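Local coordinates for hypothetical protein (Methanosarcina mazei, PDB 2I1S) that is of unknown function but belongs to the family of proteins resembling ORF-3 of plasmid pRiA4b, at residues Phe5-His10 and Glu118-Arg123; Leu11-Lys16 and Arg24-Pro29; Asp49-Glu54 and Val140-Gly145. One frame throughout, in Å; residues are numbered along the deposited sequence. Where two conformers were deposited one is given.

Overall arrangement
The three contacts all reach one mixed beta sheet. Contacts 1 and 2 share strand 7-15, which lies between strands 111-122 and 22-29. Contact 1 joins its first half to the end of strand 111-122, and contact 2 joins its second half to strand 22-29 in a hairpin. Their centres are 13 Å apart, and Glu118 bridges to Arg25. Contact 3 ties two loops together. Its centre is about 17 Å from that of contact 2, with Ile15 packing on Val140, and about 29 Å from that of contact 1. Along the sequence contact 2 closes before contact 3 opens, whereas contacts 1 and 3 interleave. Strand 7-15 is thus an inner strand, paired on both sides.

Contact 1: Phe5-His10 and Glu118-Arg123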
loop_
_atom_site.group_PDB
_atom_site.type_symbol
_atom_site.label_atom_id
_atom_site.label_comp_id
_atom_site.label_asym_id
_atom_site.label_seq_id
_atom_site.Cartn_x
_atom_site.Cartn_y
_atom_site.Cartn_z
ATOM N N PHE A 5 13.824 7.922 17.302
ATOM C CA PHE A 5 12.821 8.825 16.686
ATOM C C PHE A 5 11.838 9.267 17.777
ATOM O O PHE A 5 11.634 8.547 18.776
ATOM C CB PHE A 5 12.073 8.146 15.502
ATOM C CG PHE A 5 11.273 6.898 15.895
ATOM C CD1 PHE A 5 11.910 5.657 16.047
ATOM C CD2 PHE A 5 9.895 6.964 16.085
ATOM C CE1 PHE A 5 11.198 4.521 16.414
ATOM C CE2 PHE A 5 9.170 5.835 16.448
ATOM C CZ PHE A 5 9.824 4.605 16.610
ATOM N N GLU A 6 11.220 10.431 17.573
ATOM C CA GLU A 6 10.230 10.962 18.526
ATOM C C GLU A 6 8.804 10.779 18.007
ATOM O O GLU A 6 7.954 10.213 18.721
ATOM C CB GLU A 6 10.464 12.458 18.806
ATOM C CG GLU A 6 11.932 12.919 18.815
ATOM C CD GLU A 6 12.615 12.773 20.196
ATOM O OE1 GLU A 6 13.554 13.588 20.477
ATOM O OE2 GLU A 6 12.220 11.866 21.000
ATOM N N LYS A 7 8.542 11.261 16.778
ATOM C CA LYS A 7 7.167 11.286 16.221
ATOM C C LYS A 7 6.830 10.089 15.317
ATOM O O LYS A 7 7.734 9.430 14.754
ATOM C CB LYS A 7 6.911 12.603 15.461
ATOM C CG LYS A 7 7.736 13.801 16.001
ATOM C CD LYS A 7 7.118 15.159 15.685
ATOM C CE LYS A 7 6.123 15.613 16.783
ATOM N NZ LYS A 7 6.761 15.712 18.140
ATOM N N VAL A 8 5.533 9.795 15.202
ATOM C CA VAL A 8 5.052 8.827 14.217
ATOM C C VAL A 8 4.062 9.427 13.186
ATOM O O VAL A 8 3.221 10.267 13.508
ATOM C CB VAL A 8 4.545 7.505 14.862
ATOM C CG1 VAL A 8 5.658 6.873 15.647
ATOM C CG2 VAL A 8 3.386 7.735 15.751
ATOM N N TYR A 9 4.202 8.998 11.938
ATOM C CA TYR A 9 3.314 9.411 10.855
ATOM C C TYR A 9 2.122 8.442 10.775
ATOM O O TYR A 9 2.320 7.238 10.571
ATOM C CB TYR A 9 4.110 9.425 9.543
ATOM C CG TYR A 9 5.189 10.516 9.437
ATOM C CD1 TYR A 9 5.488 11.354 10.530
ATOM C CD2 TYR A 9 5.895 10.714 8.231
ATOM C CE1 TYR A 9 6.452 12.365 10.436
ATOM C CE2 TYR A 9 6.858 11.715 8.116
ATOM C CZ TYR A 9 7.138 12.546 9.232
ATOM O OH TYR A 9 8.114 13.551 9.141
ATOM N N HIS A 10 0.899 8.969 10.959
ATOM C CA HIS A 10 -0.350 8.229 10.732
ATOM C C HIS A 10 -0.760 8.348 9.254
ATOM O O HIS A 10 -1.184 9.438 8.787
ATOM C CB HIS A 10 -1.479 8.730 11.641
ATOM C CG HIS A 10 -1.116 8.744 13.098
ATOM N ND1 HIS A 10 -1.946 8.242 14.079
ATOM C CD2 HIS A 10 -0.010 9.194 13.743
ATOM C CE1 HIS A 10 -1.371 8.382 15.264
ATOM N NE2 HIS A 10 -0.192 8.952 15.086
ATOM N N GLU A 118 -2.151 11.686 7.522
ATOM C CA GLU A 118 -3.261 12.329 8.226
ATOM C C GLU A 118 -2.811 13.076 9.474
ATOM O O GLU A 118 -3.318 14.159 9.753
ATOM C CB GLU A 118 -4.361 11.329 8.576
ATOM C CG GLU A 118 -5.173 10.859 7.365
ATOM C CD GLU A 118 -6.171 9.748 7.697
ATOM O OE1 GLU A 118 -5.906 8.944 8.631
ATOM O OE2 GLU A 118 -7.222 9.678 7.013
ATOM N N LYS A 119 -1.875 12.486 10.229
ATOM C CA LYS A 119 -1.420 13.059 11.514
ATOM C C LYS A 119 0.036 12.714 11.770
ATOM O O LYS A 119 0.484 11.601 11.466
ATOM C CB LYS A 119 -2.224 12.491 12.686
ATOM C CG LYS A 119 -3.713 12.781 12.701
ATOM C CD LYS A 119 -4.520 11.525 13.093
ATOM C CE LYS A 119 -4.270 11.119 14.547
ATOM N NZ LYS A 119 -5.546 10.942 15.328
ATOM N N ILE A 120 0.763 13.679 12.317
ATOM C CA ILE A 120 2.099 13.480 12.866
ATOM C C ILE A 120 1.941 13.596 14.386
ATOM O O ILE A 120 1.504 14.637 14.873
ATOM C CB ILE A 120 3.092 14.575 12.367
ATOM C CG1 ILE A 120 3.300 14.495 10.841
ATOM C CG2 ILE A 120 4.435 14.477 13.111
ATOM C CD1 ILE A 120 4.369 15.456 10.304
ATOM N N LEU A 121 2.271 12.545 15.140
ATOM C CA LEU A 121 2.098 12.572 16.600
ATOM C C LEU A 121 3.288 11.973 17.367
ATOM O O LEU A 121 4.021 11.167 16.793
ATOM C CB LEU A 121 0.778 11.888 16.976
ATOM C CG LEU A 121 -0.490 12.700 16.646
ATOM C CD1 LEU A 121 -1.731 11.893 16.989
ATOM C CD2 LEU A 121 -0.528 14.099 17.297
ATOM N N PRO A 122 3.514 12.390 18.654
ATOM C CA PRO A 122 4.595 11.748 19.416
ATOM C C PRO A 122 4.339 10.249 19.522
ATOM O O PRO A 122 3.186 9.836 19.620
ATOM C CB PRO A 122 4.524 12.416 20.812
ATOM C CG PRO A 122 3.831 13.696 20.601
ATOM C CD PRO A 122 2.848 13.440 19.449
ATOM N N ARG A 123 5.399 9.445 19.463
ATOM C CA ARG A 123 5.255 7.997 19.581
ATOM C C ARG A 123 4.793 7.592 20.983
ATOM O O ARG A 123 5.046 8.292 21.970
ATOM C CB ARG A 123 6.548 7.292 19.219
ATOM C CG ARG A 123 7.669 7.407 20.239
ATOM C CD ARG A 123 8.410 6.078 20.290
ATOM N NE ARG A 123 9.825 6.247 20.003
ATOM C CZ ARG A 123 10.690 5.246 19.903
ATOM N NH1 ARG A 123 11.973 5.509 19.640
ATOM N NH2 ARG A 123 10.278 3.990 20.067
#
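Arg123 lays its guanidinium flat on the ring of Phe5, a stacked cation-pi pair with planes 8° apart. CZ of Arg123 is 3.7 Å from the centroid of the Phe5 ring. The pair sits at one end of an antiparallel strand pairing, where the start of strand 7-15 meets the end of strand 111-122, with a classic beta bulge at the other end. The arginine also grips the backbone. NE and NH1 both donate to Phe5 O, NE at 3.2 Å, in a side-on hold that fixes the group against the ring. Chi1 of Phe5 (62°) puts CG between the backbone N and the carbonyl carbon. Phe5 CZ lies over the centre of the guanidinium, while Arg123 NH1 lies over the ring toward its rim. An alanine in place of Arg123 would probably leave the Phe5 ring without its stacking partner on that face and Phe5 O without these two donors.

Further on, Arg123 N bonds to Glu6 O, and Val8 and Leu121 exchange two backbone bonds, Val8 N to Leu121 O being short at 2.6 Å. The Tyr9 and Ile120 side chains run alongside each other in one direction, with Tyr9 CE1 3.7 Å from Ile120 CD1. Tyr9 also touches Leu90 and Ser91 of helix 90-93. On the other face, Lys119 CE lies over one face of the His10 ring in a CH-pi contact, 4.1 Å from its centroid. Leu121 CB reaches His10 NE2, a buried atom with no polar partner in the model. Glu118 sends its carboxylate away to a salt bridge with Arg25. At the bulge two residues, Glu118 and Lys119, stand opposite the single His10. His10 O takes Glu118 N at 2.8 Å and, more weakly, Lys119 N at 3.4 Å.

Contact 2: Leu11-Lys16 and Arg24-Pro29; sequences LKLSIK and RRIQVP
Leu11 N donates to Ile26 O at 2.9 Å, the shortest polar bond between 11-16 and 24-29, and it is nearly straight at 175°. Ile26 N answers with a bond to Leu11 O. Leu13 and Arg24 make a second such two-way pair, with Leu13 N 3.0 Å from Arg24 O. Lys12 and Arg25 form the non-hydrogen-bonded pair between them.

Leu11, Leu13 and Ile26 point to the face covered by helix 34-44. Leu11 CD1 meets Val28 CG2 at 3.7 Å, the two side chains crossing at about a right angle. Leu13 CD1 touches Ile26 CD1 at 4.0 Å. Chi1 of Ile26 (67°) places CG1 between the backbone N and the carbonyl carbon, 4.2 Å from Leu11 CB. Leu37, Ala40 and Val44 of the helix close over this apolar patch. Arg24 starts on the same face, but its guanidinium turns off to the carbonyl oxygens of Val44 and Arg137.

Lys12 and Arg25 share the other face. The extended lysine chain passes over one face of the Arg25 guanidinium, with Lys12 CD 3.7 Å from Arg25 NH1. The two like charges come close, Lys12 NZ being 4.4 Å from Arg25 NH2. Each has an outside partner: Gln21 for Lys12, and Glu118 in a salt bridge for Arg25. Glu118 probably offsets part of the repulsion. Trp23 makes cation-pi contacts with both.

This is an antiparallel beta hairpin of strands 7-15 and 22-29, with an apolar face against a helix and a charged face opposite.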
loop_
_atom_site.group_PDB
_atom_site.type_symbol
_atom_site.label_atom_id
_atom_site.label_comp_id
_atom_site.label_asym_id
_atom_site.label_seq_id
_atom_site.Cartn_x
_atom_site.Cartn_y
_atom_site.Cartn_z
ATOM N N LEU A 11 -0.621 7.224 8.530
ATOM C CA LEU A 11 -0.775 7.185 7.077
ATOM C C LEU A 11 -2.038 6.450 6.711
ATOM O O LEU A 11 -2.323 5.419 7.311
ATOM C CB LEU A 11 0.426 6.449 6.444
ATOM C CG LEU A 11 1.808 7.076 6.666
ATOM C CD1 LEU A 11 2.896 6.196 6.025
ATOM C CD2 LEU A 11 1.918 8.564 6.167
ATOM N N LYS A 12 -2.807 6.948 5.748
ATOM C CA LYS A 12 -3.793 6.069 5.114
ATOM C C LYS A 12 -3.247 5.584 3.793
ATOM O O LYS A 12 -2.587 6.334 3.072
ATOM C CB LYS A 12 -5.128 6.753 4.907
ATOM C CG LYS A 12 -6.249 5.800 4.538
ATOM C CD LYS A 12 -7.516 6.577 4.297
ATOM C CE LYS A 12 -8.557 5.636 3.704
ATOM N NZ LYS A 12 -9.787 6.309 3.218
ATOM N N LEU A 13 -3.480 4.305 3.514
ATOM C CA LEU A 13 -3.078 3.651 2.260
ATOM C C LEU A 13 -4.314 3.113 1.584
ATOM O O LEU A 13 -5.035 2.300 2.186
ATOM C CB LEU A 13 -2.149 2.480 2.520
ATOM C CG LEU A 13 -1.012 2.671 3.532
ATOM C CD1 LEU A 13 -0.192 1.402 3.623
ATOM C CD2 LEU A 13 -0.138 3.865 3.200
ATOM N N SER A 14 -4.586 3.568 0.358
ATOM C CA SER A 14 -5.755 3.089 -0.372
ATOM C C SER A 14 -5.396 2.584 -1.756
ATOM O O SER A 14 -4.678 3.239 -2.508
ATOM C CB SER A 14 -6.883 4.149 -0.434
ATOM O OG SER A 14 -6.757 5.063 -1.520
ATOM N N ILE A 15 -5.894 1.400 -2.082
ATOM C CA ILE A 15 -5.785 0.895 -3.437
ATOM C C ILE A 15 -6.712 1.756 -4.316
ATOM O O ILE A 15 -7.938 1.842 -4.070
ATOM C CB ILE A 15 -6.155 -0.619 -3.534
ATOM C CG1 ILE A 15 -5.117 -1.465 -2.855
ATOM C CG2 ILE A 15 -6.208 -1.074 -5.003
ATOM C CD1 ILE A 15 -5.492 -2.909 -2.812
ATOM N N LYS A 16 -6.125 2.402 -5.320
ATOM C CA LYS A 16 -6.912 3.129 -6.339
ATOM C C LYS A 16 -7.674 2.255 -7.324
ATOM O O LYS A 16 -7.193 1.212 -7.749
ATOM C CB LYS A 16 -5.989 3.959 -7.202
ATOM C CG LYS A 16 -5.435 5.175 -6.518
ATOM C CD LYS A 16 -4.583 5.909 -7.516
ATOM C CE LYS A 16 -5.399 6.228 -8.758
ATOM N NZ LYS A 16 -4.866 7.489 -9.365
ATOM N N ARG A 24 -5.947 0.573 4.432
ATOM C CA ARG A 24 -5.292 0.265 5.721
ATOM C C ARG A 24 -4.804 1.546 6.361
ATOM O O ARG A 24 -4.409 2.507 5.670
ATOM C CB ARG A 24 -4.069 -0.636 5.532
ATOM C CG ARG A 24 -4.255 -1.690 4.506
ATOM C CD ARG A 24 -5.092 -2.755 5.104
ATOM N NE ARG A 24 -5.118 -4.021 4.354
ATOM C CZ ARG A 24 -6.192 -4.473 3.736
ATOM N NH1 ARG A 24 -6.166 -5.652 3.200
ATOM N NH2 ARG A 24 -7.295 -3.740 3.663
ATOM N N ARG A 25 -4.841 1.598 7.674
ATOM C CA ARG A 25 -4.221 2.736 8.363
ATOM C C ARG A 25 -3.033 2.197 9.152
ATOM O O ARG A 25 -3.153 1.201 9.837
ATOM C CB ARG A 25 -5.254 3.515 9.234
ATOM C CG ARG A 25 -5.620 4.857 8.637
ATOM C CD ARG A 25 -6.653 5.666 9.449
ATOM N NE ARG A 25 -7.924 5.369 8.837
ATOM C CZ ARG A 25 -8.650 6.160 8.064
ATOM N NH1 ARG A 25 -8.333 7.413 7.848
ATOM N NH2 ARG A 25 -9.744 5.669 7.534
ATOM N N ILE A 26 -1.870 2.795 8.973
ATOM C CA ILE A 26 -0.670 2.358 9.689
ATOM C C ILE A 26 0.033 3.555 10.317
ATOM O O ILE A 26 -0.103 4.685 9.822
ATOM C CB ILE A 26 0.345 1.583 8.772
ATOM C CG1 ILE A 26 0.972 2.511 7.707
ATOM C CG2 ILE A 26 -0.283 0.281 8.212
ATOM C CD1 ILE A 26 2.142 1.877 6.859
ATOM N N GLN A 27 0.793 3.319 11.390
ATOM C CA GLN A 27 1.670 4.379 11.916
ATOM C C GLN A 27 3.146 3.984 11.755
ATOM O O GLN A 27 3.557 2.876 12.130
ATOM C CB GLN A 27 1.326 4.702 13.354
ATOM C CG GLN A 27 -0.140 5.102 13.578
ATOM C CD GLN A 27 -0.462 5.260 15.044
ATOM O OE1 GLN A 27 0.448 5.440 15.853
ATOM N NE2 GLN A 27 -1.756 5.204 15.406
ATOM N N VAL A 28 3.950 4.875 11.190
ATOM C CA VAL A 28 5.366 4.544 10.963
ATOM C C VAL A 28 6.331 5.511 11.689
ATOM O O VAL A 28 5.984 6.664 11.889
ATOM C CB VAL A 28 5.705 4.447 9.430
ATOM C CG1 VAL A 28 4.962 3.297 8.801
ATOM C CG2 VAL A 28 5.381 5.740 8.709
ATOM N N PRO A 29 7.535 5.027 12.099
ATOM C CA PRO A 29 8.532 5.957 12.616
ATOM C C PRO A 29 8.793 7.086 11.628
ATOM O O PRO A 29 8.866 6.845 10.400
ATOM C CB PRO A 29 9.796 5.080 12.775
ATOM C CG PRO A 29 9.261 3.704 13.025
ATOM C CD PRO A 29 8.022 3.629 12.150
#

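Contact 3: Asp49-Glu54 and Val140-Gly145; sequences DYHLHE and VPEDSG
Residues 140-145 carry a type II beta turn from Pro141 to Ser144, and its corner faces the loop before strand 53-58, with the CA atoms of Tyr50 and Glu142 8.6 Å apart. Ser144 OG reaches back to Pro141 O across the turn at 3.1 Å.

The link between the segments is a histidine-carboxylate hydrogen bond. His51 NE2 donates to Asp143 OD1 at 2.8 Å, with a bent N-H...O angle of 133°. The oxygen is met on its syn side, and the ring and carboxylate planes stand 86° apart. The Asp143 carboxylate swings in to His51 to make this bond.

Glu142 lies alongside and runs antiparallel past the His51 side chain. Its OE1 sits at the edge of the imidazole, in plane, 3.3 Å from His51 CD2. The Glu142 chain bends at chi2 (-93°), where CD turns off, and CD lies 3.7 Å from Tyr50 CD2. The Tyr50 ring and this carboxylate are steeply inclined to each other. Tyr50 CB in turn lies over one face of the His51 ring. The other oxygen of Glu142, OE2, is held by Tyr105 OH and by the backbone N of Glu48.

The contact is at the surface. It ties the loop between helix 34-44 and strand 53-58 to the loop between strand 131-136 and helix 146-157. Pro141 and Ser144 pack on Tyr150 of helix 146-157, and Ser144 also touches Trp171 of helix 165-172 and Trp111 of strand 111-122.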
loop_
_atom_site.group_PDB
_atom_site.type_symbol
_atom_site.label_atom_id
_atom_site.label_comp_id
_atom_site.label_asym_id
_atom_site.label_seq_id
_atom_site.Cartn_x
_atom_site.Cartn_y
_atom_site.Cartn_z
ATOM N N ASP A 49 6.424 -9.012 -2.766
ATOM C CA ASP A 49 7.562 -8.322 -3.365
ATOM C C ASP A 49 8.192 -8.979 -4.608
ATOM O O ASP A 49 9.401 -9.066 -4.739
ATOM C CB ASP A 49 8.615 -7.940 -2.316
ATOM C CG ASP A 49 9.283 -6.618 -2.649
ATOM O OD1 ASP A 49 8.883 -5.963 -3.640
ATOM O OD2 ASP A 49 10.180 -6.210 -1.919
ATOM N N TYR A 50 7.349 -9.387 -5.544
ATOM C CA TYR A 50 7.795 -10.113 -6.728
ATOM C C TYR A 50 8.191 -9.155 -7.831
ATOM O O TYR A 50 8.948 -9.522 -8.759
ATOM C CB TYR A 50 6.610 -10.876 -7.308
ATOM C CG TYR A 50 6.170 -12.102 -6.556
ATOM C CD1 TYR A 50 7.100 -13.017 -6.111
ATOM C CD2 TYR A 50 4.807 -12.373 -6.367
ATOM C CE1 TYR A 50 6.698 -14.175 -5.442
ATOM C CE2 TYR A 50 4.381 -13.537 -5.724
ATOM C CZ TYR A 50 5.338 -14.425 -5.254
ATOM O OH TYR A 50 4.989 -15.582 -4.622
ATOM N N HIS A 51 7.621 -7.943 -7.763
ATOM C CA HIS A 51 7.593 -7.070 -8.928
ATOM C C HIS A 51 8.314 -5.774 -8.606
ATOM O O HIS A 51 8.733 -5.573 -7.471
ATOM C CB HIS A 51 6.143 -6.789 -9.354
ATOM C CG HIS A 51 5.329 -8.019 -9.583
ATOM N ND1 HIS A 51 5.556 -8.884 -10.647
ATOM C CD2 HIS A 51 4.320 -8.558 -8.862
ATOM C CE1 HIS A 51 4.696 -9.888 -10.578
ATOM N NE2 HIS A 51 3.940 -9.711 -9.498
ATOM N N LEU A 52 8.444 -4.914 -9.626
ATOM C CA LEU A 52 9.009 -3.585 -9.472
ATOM C C LEU A 52 8.017 -2.665 -8.768
ATOM O O LEU A 52 6.810 -2.887 -8.834
ATOM C CB LEU A 52 9.472 -3.023 -10.835
ATOM C CG LEU A 52 10.494 -3.880 -11.577
ATOM C CD1 LEU A 52 10.922 -3.225 -12.873
ATOM C CD2 LEU A 52 11.728 -4.214 -10.726
ATOM N N HIS A 53 8.550 -1.656 -8.080
ATOM C CA HIS A 53 7.747 -0.592 -7.476
ATOM C C HIS A 53 8.371 0.810 -7.643
ATOM O O HIS A 53 9.541 0.945 -7.992
ATOM C CB HIS A 53 7.451 -0.899 -6.002
ATOM C CG HIS A 53 8.542 -0.500 -5.090
ATOM N ND1 HIS A 53 9.570 -1.354 -4.750
ATOM C CD2 HIS A 53 8.805 0.680 -4.483
ATOM C CE1 HIS A 53 10.409 -0.716 -3.951
ATOM N NE2 HIS A 53 9.974 0.522 -3.787
ATOM N N GLU A 54 7.578 1.858 -7.439
ATOM C CA GLU A 54 8.128 3.202 -7.270
ATOM C C GLU A 54 7.109 4.123 -6.631
ATOM O O GLU A 54 5.922 3.827 -6.663
ATOM C CB GLU A 54 8.695 3.783 -8.571
ATOM C CG GLU A 54 7.692 4.295 -9.559
ATOM C CD GLU A 54 8.368 5.124 -10.651
ATOM O OE1 GLU A 54 9.618 5.245 -10.606
ATOM O OE2 GLU A 54 7.652 5.646 -11.551
ATOM N N VAL A 140 -5.869 -6.904 -2.872
ATOM C CA VAL A 140 -5.926 -7.598 -4.170
ATOM C C VAL A 140 -4.813 -8.657 -4.169
ATOM O O VAL A 140 -3.691 -8.371 -3.733
ATOM C CB VAL A 140 -5.755 -6.604 -5.371
ATOM C CG1 VAL A 140 -6.912 -5.576 -5.409
ATOM C CG2 VAL A 140 -4.374 -5.882 -5.340
ATOM N N PRO A 141 -5.129 -9.896 -4.611
ATOM C CA PRO A 141 -4.057 -10.893 -4.656
ATOM C C PRO A 141 -3.015 -10.521 -5.705
ATOM O O PRO A 141 -3.320 -9.766 -6.647
ATOM C CB PRO A 141 -4.784 -12.172 -5.052
ATOM C CG PRO A 141 -6.298 -11.891 -4.584
ATOM C CD PRO A 141 -6.444 -10.471 -4.998
ATOM N N GLU A 142 -1.797 -11.033 -5.511
ATOM C CA GLU A 142 -0.771 -10.869 -6.487
ATOM C C GLU A 142 -1.265 -11.423 -7.842
ATOM O O GLU A 142 -1.936 -12.444 -7.871
ATOM C CB GLU A 142 0.541 -11.557 -6.025
ATOM C CG GLU A 142 1.243 -10.854 -4.836
ATOM C CD GLU A 142 2.312 -9.845 -5.283
ATOM O OE1 GLU A 142 2.277 -9.439 -6.467
ATOM O OE2 GLU A 142 3.203 -9.459 -4.465
ATOM N N ASP A 143 -0.942 -10.704 -8.935
ATOM C CA ASP A 143 -1.019 -11.208 -10.309
ATOM C C ASP A 143 -2.471 -11.338 -10.827
ATOM O O ASP A 143 -2.735 -11.969 -11.879
ATOM C CB ASP A 143 -0.253 -12.539 -10.399
ATOM C CG ASP A 143 1.166 -12.434 -9.851
ATOM O OD1 ASP A 143 1.894 -11.473 -10.196
ATOM O OD2 ASP A 143 1.573 -13.316 -9.084
ATOM N N SER A 144 -3.397 -10.715 -10.090
ATOM C CA SER A 144 -4.833 -10.898 -10.338
ATOM C C SER A 144 -5.406 -10.065 -11.509
ATOM O O SER A 144 -6.627 -10.000 -11.678
ATOM C CB SER A 144 -5.653 -10.679 -9.062
ATOM O OG SER A 144 -5.606 -9.330 -8.643
ATOM N N GLY A 145 -4.531 -9.416 -12.273
ATOM C CA GLY A 145 -4.923 -8.730 -13.506
ATOM C C GLY A 145 -5.218 -7.232 -13.388
ATOM O O GLY A 145 -5.765 -6.656 -14.320
#